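Local structure of polyprenyl synthetase (Nonlabens dokdonensis, 6KD7) at residues E142-D147 and N163-K168; V156-L162 and K234-K240; E190-I194 and E303-I307. The protein probably acts as a magnesium-dependent prenyltransferase that makes geranylgeranyl pyrophosphate by joining isoprenoid diphosphates. All blocks are in the same frame, centred on the assembly; numbering follows the deposited sequence.

Overall arrangement
Contacts 1 and 2 share helix 158-183: its first turn packs on helix 236-241 in contact 2, and the next residues meet helix 123-150 in contact 1, the two centres being about 12 Å apart. Contact 1 lies nearest the centre of the chain, though contact 2 has more buried residues (four of ten touching, against two of nine). In contact 1 close backbone packing at a glycine is joined by a salt bridge near a bound magnesium ion, whereas contact 2 is mainly apolar and aromatic. Contact 3 sits farthest out; there helix 188-215 holds the loop 303-307 by a carboxylate, a water and one leucine, and two of its six touching residues are exposed, unlike any in the others.

Contact 1 of 3, residues E142-D147 and N163-K168; sequences EGQQHD and NMIKLK
Glu142 meets Leu167 at the edge of an antiparallel helix pair, OE1 lying 4.4 Å from Leu167 CD1, while its OE2 is hydrogen-bonded to Tyr28 OH of the second subunit. The pair, helices 123-150 and 158-183, belongs to the all-helical isoprenoid synthase fold; here the segment axes run at 141° and approach to 7.7 Å. Gly143 makes that closeness possible. Its CA is 4.2 Å from the CA of Lys168, and a beta carbon built on it would fall 2.6 Å from Lys168 N, too near to be tolerated. Leu167 CB packs instead against the bare Gly143 CA, and Met164 CG rests 3.4 Å from Gly143 O. Gln144 starts out away from the partner helix, but the bend at chi2 brings its amide back across the end of Lys168 at about a right angle. Its OE1 touches Lys168 CE there, and a glycerol molecule lies beside the same side chain. His146 sets its CB against Met164 CG, while Leu167 CD1 lies beside the ring. Asp147 closes the segment between two partners. With CG anti to the backbone N (chi1 -159°), its carboxylate reaches the methyl of Met164, OD1 to CE 3.3 Å, and also the ammonium of Lys168. The lysine, whose side chain comes within about 4 Å of a bound magnesium ion, bends at chi3 and chi4 to get there, forming a salt bridge whose hydrogen bond is weak: NZ to Asp147 OD2, 3.0 Å.

Contact 2 of 3, residues V156-L162 and K234-K240; sequences VSVPEYL and KTYLYLK
This is mainly apolar packing between the starts of two helices, with Tyr161 and Leu239 at its centre, where the first turn of helix 158-183 faces the short helix 236-241. The segment axes are nearly antiparallel, at 174°, and stay 10.5 Å apart, leaving room for large side chains. Leu239 points into that gap: CD1 presses on Tyr161 CB at 3.3 Å, and CD2 touches Val156 O. Val158 divides its branches, CG1 meeting Tyr236 CE1 at 3.5 Å and CG2 lying against Leu239 CB. A chi1 of -175° turns the Tyr161 ring away from its own N and under the Thr235-Tyr236 peptide; Thr235 C stands 4.0 Å above the ring plane, toward the rim. Tyr161 CD2 in turn lies at the edge of the Tyr236 ring. In this isoprenoid synthase fold, Tyr161 OH and Tyr236 N both hydrogen-bond to Asp210 OD2, an oxygen of the DDYLD sequence that matches the second aspartate-rich motif of the family, probably a magnesium-binding one. Replacing Tyr161 by a phenylalanine would probably leave Asp210 OD2 without the hydroxyl, still held by Tyr236 N but freer to turn. A capping box starts helix 158-183: Glu160 N bonds to Ser157 OG, and Ser157 N donates to the anti lone pair of Glu160 OE1 at 2.9 Å, the N-H...O angle being 178°.

Contact 3 of 3, residues E190-I194 and E303-I307; sequences EQELI and EELSI
Leu305 lays its CD2 methyl over the junction between Leu193 and Ile194 on helix 188-215, 3.7 Å from Ile194 N and 4.0 Å from Ile194 CB. Tyr54 of helix 42-54 and Leu315 of helix 309-322 also touch this leucine. Beside it, Glu190 supplies the polar half of the contact. A bend at chi2 (58°) swings its carboxylate toward the loop. OE2 accepts from Ser306 N at 2.8 Å; the N-H points almost straight at the oxygen (169°) but arrives 35° out of the carboxylate plane. Tyr54 OH is a second hydrogen-bonding partner of OE2. The other oxygen works through a water, which donates to Glu190 OE1 at 2.6 Å and to Glu304 O at 2.8 Å. The two oxygens thus hold successive peptide groups of the loop, OE2 directly and OE1 through the water, which should limit rotation of the carboxylate. Ser306 CB also packs on the carboxylate, 3.5 Å from OE2. The loop between helices 283-303 and 309-322 bends here as an inverse gamma turn centred on Ser306, with a weak bond from Ile307 N to Leu305 O.

Contact 1 of 3, residues E142-D147 and N163-K168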
loop_
_atom_site.group_PDB
_atom_site.type_symbol
_atom_site.label_atom_id
_atom_site.label_comp_id
_atom_site.label_asym_id
_atom_site.label_seq_id
_atom_site.Cartn_x
_atom_site.Cartn_y
_atom_site.Cartn_z
ATOM N N GLU A 142 -17.036 28.059 0.911
ATOM C CA GLU A 142 -17.297 28.067 2.358
ATOM C C GLU A 142 -18.274 26.950 2.679
ATOM O O GLU A 142 -18.094 26.281 3.696
ATOM C CB GLU A 142 -17.834 29.408 2.845
ATOM C CG GLU A 142 -16.833 30.530 2.659
ATOM C CD GLU A 142 -17.313 31.906 3.119
ATOM O OE1 GLU A 142 -18.481 31.975 3.562
ATOM O OE2 GLU A 142 -16.511 32.885 3.033
ATOM N N GLY A 143 -19.313 26.784 1.876
ATOM C CA GLY A 143 -20.280 25.715 2.151
ATOM C C GLY A 143 -19.613 24.335 2.135
ATOM O O GLY A 143 -19.987 23.513 2.959
ATOM N N GLN A 144 -18.698 24.106 1.192
ATOM C CA GLN A 144 -17.932 22.858 1.048
ATOM C C GLN A 144 -17.154 22.658 2.340
ATOM O O GLN A 144 -17.212 21.524 2.906
ATOM C CB GLN A 144 -16.936 22.882 -0.108
ATOM C CG GLN A 144 -17.561 22.678 -1.484
ATOM C CD GLN A 144 -18.234 21.327 -1.633
ATOM O OE1 GLN A 144 -18.008 20.398 -0.829
ATOM N NE2 GLN A 144 -19.078 21.221 -2.663
ATOM N N GLN A 145 -16.476 23.701 2.808
ATOM C CA GLN A 145 -15.632 23.542 4.016
ATOM C C GLN A 145 -16.502 23.235 5.221
ATOM O O GLN A 145 -16.084 22.420 6.025
ATOM C CB GLN A 145 -14.790 24.763 4.326
ATOM C CG GLN A 145 -13.828 24.541 5.488
ATOM C CD GLN A 145 -12.871 23.399 5.249
ATOM O OE1 GLN A 145 -12.271 23.277 4.178
ATOM N NE2 GLN A 145 -12.800 22.518 6.235
ATOM N N HIS A 146 -17.659 23.881 5.359
ATOM C CA HIS A 146 -18.567 23.612 6.492
ATOM C C HIS A 146 -18.966 22.137 6.434
ATOM O O HIS A 146 -19.023 21.494 7.479
ATOM C CB HIS A 146 -19.811 24.519 6.450
ATOM C CG HIS A 146 -19.519 25.927 6.839
ATOM N ND1 HIS A 146 -19.853 27.022 6.047
ATOM C CD2 HIS A 146 -18.913 26.430 7.913
ATOM C CE1 HIS A 146 -19.450 28.127 6.627
ATOM N NE2 HIS A 146 -18.873 27.783 7.762
ATOM N N ASP A 147 -19.313 21.639 5.258
ATOM C CA ASP A 147 -19.792 20.246 5.124
ATOM C C ASP A 147 -18.650 19.298 5.577
ATOM O O ASP A 147 -18.924 18.313 6.269
ATOM C CB ASP A 147 -20.222 19.962 3.699
ATOM C CG ASP A 147 -21.172 18.780 3.567
ATOM O OD1 ASP A 147 -21.867 18.450 4.505
ATOM O OD2 ASP A 147 -21.224 18.243 2.519
ATOM N N ASN A 163 -27.678 26.679 6.975
ATOM C CA ASN A 163 -26.657 27.657 6.529
ATOM C C ASN A 163 -25.672 26.954 5.582
ATOM O O ASN A 163 -25.332 27.530 4.523
ATOM C CB ASN A 163 -25.996 28.328 7.735
ATOM C CG ASN A 163 -24.996 29.358 7.276
ATOM O OD1 ASN A 163 -25.395 30.297 6.626
ATOM N ND2 ASN A 163 -23.706 29.121 7.461
ATOM N N MET A 164 -25.259 25.717 5.893
ATOM C CA MET A 164 -24.257 25.041 5.050
ATOM C C MET A 164 -24.874 24.743 3.670
ATOM O O MET A 164 -24.238 25.087 2.625
ATOM C CB MET A 164 -23.741 23.783 5.748
ATOM C CG MET A 164 -22.765 22.969 4.899
ATOM S SD MET A 164 -23.542 21.860 3.710
ATOM C CE MET A 164 -24.272 20.638 4.805
ATOM N N ILE A 165 -26.048 24.109 3.627
ATOM C CA ILE A 165 -26.661 23.771 2.316
ATOM C C ILE A 165 -27.062 25.042 1.553
ATOM O O ILE A 165 -27.018 25.039 0.287
ATOM C CB ILE A 165 -27.821 22.775 2.425
ATOM C CG1 ILE A 165 -28.974 23.294 3.271
ATOM C CG2 ILE A 165 -27.292 21.420 2.879
ATOM C CD1 ILE A 165 -30.245 22.488 3.053
ATOM N N LYS A 166 -27.317 26.137 2.253
ATOM C CA LYS A 166 -27.610 27.401 1.544
ATOM C C LYS A 166 -26.378 27.792 0.748
ATOM O O LYS A 166 -26.504 28.019 -0.497
ATOM C CB LYS A 166 -28.011 28.504 2.521
ATOM C CG LYS A 166 -28.282 29.839 1.832
ATOM C CD LYS A 166 -28.676 30.927 2.794
ATOM C CE LYS A 166 -27.838 32.164 2.663
ATOM N NZ LYS A 166 -27.966 32.951 3.909
ATOM N N LEU A 167 -25.230 27.881 1.429
ATOM C CA LEU A 167 -23.938 28.252 0.777
ATOM C C LEU A 167 -23.546 27.215 -0.279
ATOM O O LEU A 167 -23.067 27.588 -1.366
ATOM C CB LEU A 167 -22.860 28.393 1.856
ATOM C CG LEU A 167 -23.084 29.538 2.840
ATOM C CD1 LEU A 167 -22.129 29.496 4.008
ATOM C CD2 LEU A 167 -22.910 30.864 2.131
ATOM N N LYS A 168 -23.710 25.936 0.006
ATOM C CA LYS A 168 -23.116 24.894 -0.857
ATOM C C LYS A 168 -23.982 24.660 -2.100
ATOM O O LYS A 168 -23.404 24.284 -3.136
ATOM C CB LYS A 168 -22.970 23.581 -0.080
ATOM C CG LYS A 168 -22.073 22.529 -0.723
ATOM C CD LYS A 168 -22.443 21.159 -0.228
ATOM C CE LYS A 168 -21.253 20.322 0.183
ATOM N NZ LYS A 168 -21.308 18.944 -0.370
#

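Contact 2 of 3, residues V156-L162 and K234-K240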
loop_
_atom_site.group_PDB
_atom_site.type_symbol
_atom_site.label_atom_id
_atom_site.label_comp_id
_atom_site.label_asym_id
_atom_site.label_seq_id
_atom_site.Cartn_x
_atom_site.Cartn_y
_atom_site.Cartn_z
ATOM N N VAL A 156 -24.025 19.048 15.512
ATOM C CA VAL A 156 -24.418 20.005 14.433
ATOM C C VAL A 156 -25.891 20.406 14.580
ATOM O O VAL A 156 -26.729 19.525 14.615
ATOM C CB VAL A 156 -24.151 19.412 13.040
ATOM C CG1 VAL A 156 -24.744 20.282 11.950
ATOM C CG2 VAL A 156 -22.674 19.182 12.792
ATOM N N SER A 157 -26.170 21.707 14.652
ATOM C CA SER A 157 -27.557 22.221 14.781
ATOM C C SER A 157 -28.235 22.336 13.415
ATOM O O SER A 157 -27.538 22.443 12.417
ATOM C CB SER A 157 -27.608 23.523 15.508
ATOM O OG SER A 157 -27.126 24.568 14.692
ATOM N N VAL A 158 -29.563 22.316 13.412
ATOM C CA VAL A 158 -30.374 22.439 12.173
ATOM C C VAL A 158 -30.047 23.778 11.522
ATOM O O VAL A 158 -29.815 23.867 10.327
ATOM C CB VAL A 158 -31.858 22.244 12.510
ATOM C CG1 VAL A 158 -32.752 22.541 11.326
ATOM C CG2 VAL A 158 -32.082 20.825 12.993
ATOM N N PRO A 159 -29.972 24.870 12.291
ATOM C CA PRO A 159 -29.575 26.155 11.721
ATOM C C PRO A 159 -28.217 26.086 11.029
ATOM O O PRO A 159 -28.071 26.650 9.953
ATOM C CB PRO A 159 -29.577 27.127 12.906
ATOM C CG PRO A 159 -30.575 26.500 13.873
ATOM C CD PRO A 159 -30.462 24.993 13.670
ATOM N N GLU A 160 -27.247 25.418 11.633
ATOM C CA GLU A 160 -25.896 25.316 11.016
ATOM C C GLU A 160 -25.987 24.480 9.737
ATOM O O GLU A 160 -25.412 24.876 8.765
ATOM C CB GLU A 160 -24.908 24.653 11.962
ATOM C CG GLU A 160 -24.470 25.532 13.120
ATOM C CD GLU A 160 -23.609 24.721 14.081
ATOM O OE1 GLU A 160 -24.046 23.646 14.515
ATOM O OE2 GLU A 160 -22.465 25.100 14.263
ATOM N N TYR A 161 -26.723 23.377 9.755
ATOM C CA TYR A 161 -26.966 22.550 8.552
ATOM C C TYR A 161 -27.639 23.416 7.454
ATOM O O TYR A 161 -27.215 23.322 6.287
ATOM C CB TYR A 161 -27.797 21.300 8.873
ATOM C CG TYR A 161 -27.945 20.399 7.673
ATOM C CD1 TYR A 161 -26.875 19.607 7.246
ATOM C CD2 TYR A 161 -29.093 20.447 6.877
ATOM C CE1 TYR A 161 -26.975 18.823 6.099
ATOM C CE2 TYR A 161 -29.191 19.696 5.709
ATOM C CZ TYR A 161 -28.134 18.874 5.327
ATOM O OH TYR A 161 -28.244 18.160 4.176
ATOM N N LEU A 162 -28.659 24.228 7.784
ATOM C CA LEU A 162 -29.403 24.986 6.727
ATOM C C LEU A 162 -28.489 26.058 6.135
ATOM O O LEU A 162 -28.488 26.244 4.918
ATOM C CB LEU A 162 -30.679 25.589 7.309
ATOM C CG LEU A 162 -31.726 24.538 7.697
ATOM C CD1 LEU A 162 -32.873 25.176 8.486
ATOM C CD2 LEU A 162 -32.223 23.798 6.469
ATOM N N LYS A 234 -24.700 13.731 8.316
ATOM C CA LYS A 234 -25.746 14.256 9.227
ATOM C C LYS A 234 -26.614 15.248 8.429
ATOM O O LYS A 234 -26.324 16.466 8.457
ATOM C CB LYS A 234 -25.030 14.863 10.441
ATOM C CG LYS A 234 -24.412 13.833 11.392
ATOM C CD LYS A 234 -23.888 14.430 12.691
ATOM C CE LYS A 234 -22.670 15.307 12.502
ATOM N NZ LYS A 234 -21.487 14.479 12.181
ATOM N N THR A 235 -27.555 14.725 7.647
ATOM C CA THR A 235 -28.441 15.546 6.790
ATOM C C THR A 235 -29.693 15.922 7.578
ATOM O O THR A 235 -29.825 15.508 8.739
ATOM C CB THR A 235 -28.794 14.826 5.499
ATOM O OG1 THR A 235 -29.640 13.726 5.811
ATOM C CG2 THR A 235 -27.590 14.377 4.706
ATOM N N TYR A 236 -30.581 16.695 6.963
ATOM C CA TYR A 236 -31.766 17.218 7.683
ATOM C C TYR A 236 -32.570 16.039 8.222
ATOM O O TYR A 236 -33.057 16.116 9.333
ATOM C CB TYR A 236 -32.605 18.091 6.750
ATOM C CG TYR A 236 -33.637 18.939 7.442
ATOM C CD1 TYR A 236 -33.322 20.196 7.921
ATOM C CD2 TYR A 236 -34.929 18.486 7.612
ATOM C CE1 TYR A 236 -34.261 20.981 8.561
ATOM C CE2 TYR A 236 -35.884 19.261 8.239
ATOM C CZ TYR A 236 -35.548 20.510 8.718
ATOM O OH TYR A 236 -36.490 21.261 9.340
ATOM N N LEU A 237 -32.626 14.964 7.448
ATOM C CA LEU A 237 -33.379 13.746 7.813
ATOM C C LEU A 237 -32.820 13.194 9.133
ATOM O O LEU A 237 -33.607 12.962 10.033
ATOM C CB LEU A 237 -33.129 12.785 6.652
ATOM C CG LEU A 237 -34.114 11.647 6.440
ATOM C CD1 LEU A 237 -35.539 12.111 6.642
ATOM C CD2 LEU A 237 -33.927 11.056 5.060
ATOM N N TYR A 238 -31.502 13.065 9.262
ATOM C CA TYR A 238 -30.895 12.563 10.523
ATOM C C TYR A 238 -31.036 13.571 11.667
ATOM O O TYR A 238 -31.430 13.173 12.749
ATOM C CB TYR A 238 -29.419 12.228 10.316
ATOM C CG TYR A 238 -28.640 11.946 11.574
ATOM C CD1 TYR A 238 -27.993 12.959 12.252
ATOM C CD2 TYR A 238 -28.536 10.664 12.080
ATOM C CE1 TYR A 238 -27.265 12.711 13.401
ATOM C CE2 TYR A 238 -27.817 10.397 13.229
ATOM C CZ TYR A 238 -27.178 11.426 13.892
ATOM O OH TYR A 238 -26.466 11.188 15.021
ATOM N N LEU A 239 -30.790 14.848 11.391
ATOM C CA LEU A 239 -30.801 15.899 12.439
ATOM C C LEU A 239 -32.181 15.988 13.096
ATOM O O LEU A 239 -32.231 16.191 14.291
ATOM C CB LEU A 239 -30.378 17.231 11.816
ATOM C CG LEU A 239 -28.916 17.322 11.391
ATOM C CD1 LEU A 239 -28.633 18.645 10.710
ATOM C CD2 LEU A 239 -27.994 17.137 12.576
ATOM N N LYS A 240 -33.249 15.827 12.326
ATOM C CA LYS A 240 -34.641 15.907 12.841
ATOM C C LYS A 240 -34.984 14.596 13.561
ATOM O O LYS A 240 -35.614 14.654 14.610
ATOM C CB LYS A 240 -35.634 16.178 11.707
ATOM C CG LYS A 240 -35.509 17.533 11.042
ATOM C CD LYS A 240 -35.565 18.704 11.997
ATOM C CE LYS A 240 -36.968 19.030 12.453
ATOM N NZ LYS A 240 -36.911 20.103 13.472
#

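Contact 3 of 3, residues E190-I194 and E303-I307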
loop_
_atom_site.group_PDB
_atom_site.type_symbol
_atom_site.label_atom_id
_atom_site.label_comp_id
_atom_site.label_asym_id
_atom_site.label_seq_id
_atom_site.Cartn_x
_atom_site.Cartn_y
_atom_site.Cartn_z
ATOM N N GLU A 190 -34.918 44.584 -7.261
ATOM C CA GLU A 190 -35.592 43.496 -8.007
ATOM C C GLU A 190 -34.646 42.295 -8.107
ATOM O O GLU A 190 -35.077 41.194 -7.857
ATOM C CB GLU A 190 -36.049 43.980 -9.381
ATOM C CG GLU A 190 -36.961 43.014 -10.101
ATOM C CD GLU A 190 -38.243 42.611 -9.397
ATOM O OE1 GLU A 190 -38.657 43.305 -8.481
ATOM O OE2 GLU A 190 -38.805 41.603 -9.775
ATOM N N GLN A 191 -33.372 42.554 -8.368
ATOM C CA GLN A 191 -32.377 41.468 -8.503
ATOM C C GLN A 191 -32.370 40.649 -7.215
ATOM O O GLN A 191 -32.424 39.457 -7.298
ATOM C CB GLN A 191 -30.996 42.088 -8.650
ATOM C CG GLN A 191 -30.683 42.566 -10.047
ATOM C CD GLN A 191 -29.294 43.144 -10.092
ATOM O OE1 GLN A 191 -28.400 42.701 -9.395
ATOM N NE2 GLN A 191 -29.123 44.155 -10.908
ATOM N N GLU A 192 -32.366 41.323 -6.081
ATOM C CA GLU A 192 -32.372 40.617 -4.787
ATOM C C GLU A 192 -33.678 39.836 -4.607
ATOM O O GLU A 192 -33.647 38.836 -3.908
ATOM C CB GLU A 192 -31.961 41.563 -3.663
ATOM C CG GLU A 192 -30.623 42.219 -3.948
ATOM C CD GLU A 192 -29.953 42.918 -2.784
ATOM O OE1 GLU A 192 -28.728 43.060 -2.824
ATOM O OE2 GLU A 192 -30.655 43.306 -1.848
ATOM N N LEU A 193 -34.789 40.291 -5.189
ATOM C CA LEU A 193 -36.057 39.574 -4.940
ATOM C C LEU A 193 -35.947 38.245 -5.704
ATOM O O LEU A 193 -36.349 37.201 -5.160
ATOM C CB LEU A 193 -37.272 40.408 -5.366
ATOM C CG LEU A 193 -37.680 41.541 -4.407
ATOM C CD1 LEU A 193 -38.906 42.264 -4.951
ATOM C CD2 LEU A 193 -37.991 41.049 -3.013
ATOM N N ILE A 194 -35.505 38.272 -6.956
ATOM C CA ILE A 194 -35.397 36.985 -7.700
ATOM C C ILE A 194 -34.331 36.091 -7.044
ATOM O O ILE A 194 -34.544 34.892 -6.995
ATOM C CB ILE A 194 -35.291 37.152 -9.224
ATOM C CG1 ILE A 194 -35.795 35.893 -9.933
ATOM C CG2 ILE A 194 -33.891 37.555 -9.644
ATOM C CD1 ILE A 194 -35.911 36.016 -11.417
ATOM N N GLU A 303 -44.945 35.551 -6.357
ATOM C CA GLU A 303 -46.112 36.462 -6.349
ATOM C C GLU A 303 -45.590 37.906 -6.291
ATOM O O GLU A 303 -46.273 38.761 -6.814
ATOM C CB GLU A 303 -47.045 36.197 -5.166
ATOM C CG GLU A 303 -47.975 35.010 -5.351
ATOM C CD GLU A 303 -48.547 34.387 -4.067
ATOM O OE1 GLU A 303 -48.567 35.070 -2.999
ATOM O OE2 GLU A 303 -48.949 33.188 -4.120
ATOM N N GLU A 304 -44.441 38.154 -5.665
ATOM C CA GLU A 304 -43.949 39.545 -5.476
ATOM C C GLU A 304 -42.981 40.015 -6.562
ATOM O O GLU A 304 -42.565 41.164 -6.499
ATOM C CB GLU A 304 -43.325 39.682 -4.094
ATOM C CG GLU A 304 -44.326 39.440 -2.988
ATOM C CD GLU A 304 -43.702 39.366 -1.610
ATOM O OE1 GLU A 304 -42.517 39.731 -1.482
ATOM O OE2 GLU A 304 -44.398 38.934 -0.678
ATOM N N LEU A 305 -42.642 39.163 -7.516
ATOM C CA LEU A 305 -41.697 39.580 -8.575
ATOM C C LEU A 305 -42.378 40.566 -9.527
ATOM O O LEU A 305 -43.587 40.471 -9.719
ATOM C CB LEU A 305 -41.236 38.331 -9.323
ATOM C CG LEU A 305 -40.338 37.395 -8.522
ATOM C CD1 LEU A 305 -40.121 36.104 -9.275
ATOM C CD2 LEU A 305 -39.013 38.061 -8.213
ATOM N N SER A 306 -41.590 41.460 -10.117
ATOM C CA SER A 306 -42.096 42.421 -11.120
ATOM C C SER A 306 -42.050 41.750 -12.492
ATOM O O SER A 306 -41.206 42.103 -13.296
ATOM C CB SER A 306 -41.296 43.682 -11.083
ATOM O OG SER A 306 -41.837 44.633 -11.967
ATOM N N ILE A 307 -42.930 40.779 -12.708
ATOM C CA ILE A 307 -43.034 40.013 -13.983
ATOM C C ILE A 307 -44.522 39.839 -14.320
ATOM O O ILE A 307 -45.346 40.029 -13.436
ATOM C CB ILE A 307 -42.313 38.655 -13.884
ATOM C CG1 ILE A 307 -42.937 37.751 -12.822
ATOM C CG2 ILE A 307 -40.824 38.824 -13.660
ATOM C CD1 ILE A 307 -42.238 36.438 -12.664
HETATM O O HOH W 1 -41.095 43.329 -7.500
#